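Local coordinates for protein protease inhibitor SGPI-1 (Schistocerca gregaria, PDB 2XTT) that inhibits serine endopeptidases of the chymotrypsin and trypsin type as a small, disulfide-bonded pacifastin-family domain cut from a longer secreted precursor, at residues K10-C14 with N15-C19. Residues are numbered along the deposited sequence; the frame is centred on the assembly and turned at random.
Sequences KKQDC and NTCRC. Unlike the reference sequence in segment 15-19: Arg18 (reference Asn).
Gln12 and Asn15 close a tight beta hairpin, in which the outer strand 9-12 of the pacifastin domain's antiparallel sheet turns back into the middle strand 15-19. Each donates to the other: Gln12 N to Asn15 O at 2.9 Å and Asn15 N to Gln12 O at 3.0 Å, the latter donor standing above the carbonyl plane. Between them Asp13 and Cys14 form a type II' turn, and Asp13 takes the positive phi (59°) that this turn demands. Further along, Cys17 N reaches Lys10 O at 2.9 Å and Lys10 N returns a longer bond to Cys17 O. The non-hydrogen-bonded pair Lys11 and Thr16 lies between, where Lys11 CA makes a CA-H...O contact with Asn15 O.

Lys10, Gln12, Asn15 and Cys17 share one face. With its CG beside the backbone N (chi1 -71°), Gln12 sets this methylene 4.0 Å from Cys17 SG, while Lys10 CG lies 3.9 Å from Cys17 CB; the aliphatic parts of two polar chains from strand 9-12 lie along one side of the buried half-cystine, which is joined to Cys27.

Asparagine suits position 15 because its amide both donates and accepts: OD1 bonds Thr28 OG1, and ND2 bonds Met30 backbone O and a water that donates to Gln12 O. The buried amide is therefore fixed in rotation and ties the hairpin to the reactive-bond loop, whose sequence is altered here, consistent with a rigid loop.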
loop_
_atom_site.group_PDB
_atom_site.type_symbol
_atom_site.label_atom_id
_atom_site.label_comp_id
_atom_site.label_asym_id
_atom_site.label_seq_id
_atom_site.Cartn_x
_atom_site.Cartn_y
_atom_site.Cartn_z
ATOM N N LYS A 10 6.322 9.590 -16.903
ATOM C CA LYS A 10 6.316 8.456 -17.793
ATOM C C LYS A 10 5.485 7.373 -17.128
ATOM O O LYS A 10 5.127 7.487 -15.969
ATOM C CB LYS A 10 7.676 7.884 -18.144
ATOM C CG LYS A 10 8.443 7.199 -16.966
ATOM C CD LYS A 10 9.738 6.546 -17.374
ATOM C CE LYS A 10 10.495 5.812 -16.291
ATOM N NZ LYS A 10 11.723 5.181 -16.884
ATOM N N LYS A 11 5.236 6.283 -17.850
ATOM C CA LYS A 11 4.709 5.056 -17.292
ATOM C C LYS A 11 5.801 3.982 -17.303
ATOM O O LYS A 11 6.591 3.919 -18.234
ATOM C CB LYS A 11 3.497 4.572 -18.076
ATOM C CG LYS A 11 2.397 5.566 -17.731
ATOM C CD LYS A 11 1.099 5.283 -18.313
ATOM C CE LYS A 11 0.481 3.975 -17.791
ATOM N NZ LYS A 11 -0.813 3.763 -18.573
ATOM N N GLN A 12 5.790 3.196 -16.255
ATOM C CA GLN A 12 6.495 1.908 -16.320
ATOM C C GLN A 12 5.407 0.879 -16.176
ATOM O O GLN A 12 4.806 0.686 -15.117
ATOM C CB GLN A 12 7.589 1.731 -15.300
ATOM C CG GLN A 12 8.749 2.622 -15.637
ATOM C CD GLN A 12 9.944 2.248 -14.828
ATOM O OE1 GLN A 12 9.899 2.142 -13.626
ATOM N NE2 GLN A 12 11.051 2.097 -15.502
ATOM N N ASP A 13 5.167 0.287 -17.304
ATOM C CA ASP A 13 4.013 -0.642 -17.417
ATOM C C ASP A 13 2.800 0.171 -17.067
ATOM O O ASP A 13 2.536 1.184 -17.662
ATOM C CB ASP A 13 4.250 -1.961 -16.713
ATOM C CG ASP A 13 3.284 -3.040 -17.138
ATOM O OD1 ASP A 13 2.318 -2.840 -17.934
ATOM O OD2 ASP A 13 3.443 -4.147 -16.571
ATOM N N CYS A 14 2.037 -0.245 -16.068
ATOM C CA CYS A 14 0.836 0.456 -15.708
ATOM C C CYS A 14 0.996 1.474 -14.583
ATOM O O CYS A 14 0.016 2.151 -14.230
ATOM C CB CYS A 14 -0.253 -0.562 -15.332
ATOM S SG CYS A 14 -0.104 -1.327 -13.710
ATOM N N ASN A 15 2.200 1.615 -14.016
ATOM C CA ASN A 15 2.401 2.622 -12.973
ATOM C C ASN A 15 2.847 3.942 -13.557
ATOM O O ASN A 15 3.699 3.980 -14.463
ATOM C CB ASN A 15 3.485 2.174 -11.976
ATOM C CG ASN A 15 2.921 1.078 -11.058
ATOM O OD1 ASN A 15 2.043 1.409 -10.234
ATOM N ND2 ASN A 15 3.340 -0.131 -11.208
ATOM N N THR A 16 2.293 4.976 -12.996
ATOM C CA THR A 16 2.730 6.330 -13.318
ATOM C C THR A 16 3.950 6.707 -12.497
ATOM O O THR A 16 4.097 6.340 -11.333
ATOM C CB THR A 16 1.622 7.325 -13.104
ATOM O OG1 THR A 16 1.261 7.284 -11.667
ATOM C CG2 THR A 16 0.400 6.935 -13.916
ATOM N N CYS A 17 4.819 7.490 -13.131
ATOM C CA CYS A 17 6.088 7.925 -12.586
ATOM C C CYS A 17 6.212 9.455 -12.801
ATOM O O CYS A 17 5.763 9.998 -13.798
ATOM C CB CYS A 17 7.278 7.213 -13.221
ATOM S SG CYS A 17 7.153 5.402 -13.263
ATOM N N ARG A 18 6.902 10.105 -11.892
ATOM C CA ARG A 18 7.214 11.521 -11.962
ATOM C C ARG A 18 8.706 11.708 -11.685
ATOM O O ARG A 18 9.255 11.044 -10.795
ATOM C CB ARG A 18 6.424 12.263 -10.922
ATOM N N CYS A 19 9.325 12.625 -12.393
ATOM C CA CYS A 19 10.725 12.892 -12.258
ATOM C C CYS A 19 10.919 13.954 -11.178
ATOM O O CYS A 19 10.466 15.071 -11.343
ATOM C CB CYS A 19 11.373 13.319 -13.584
ATOM S SG CYS A 19 13.194 13.470 -13.378
HETATM O O HOH W 1 5.663 -0.589 -12.876
#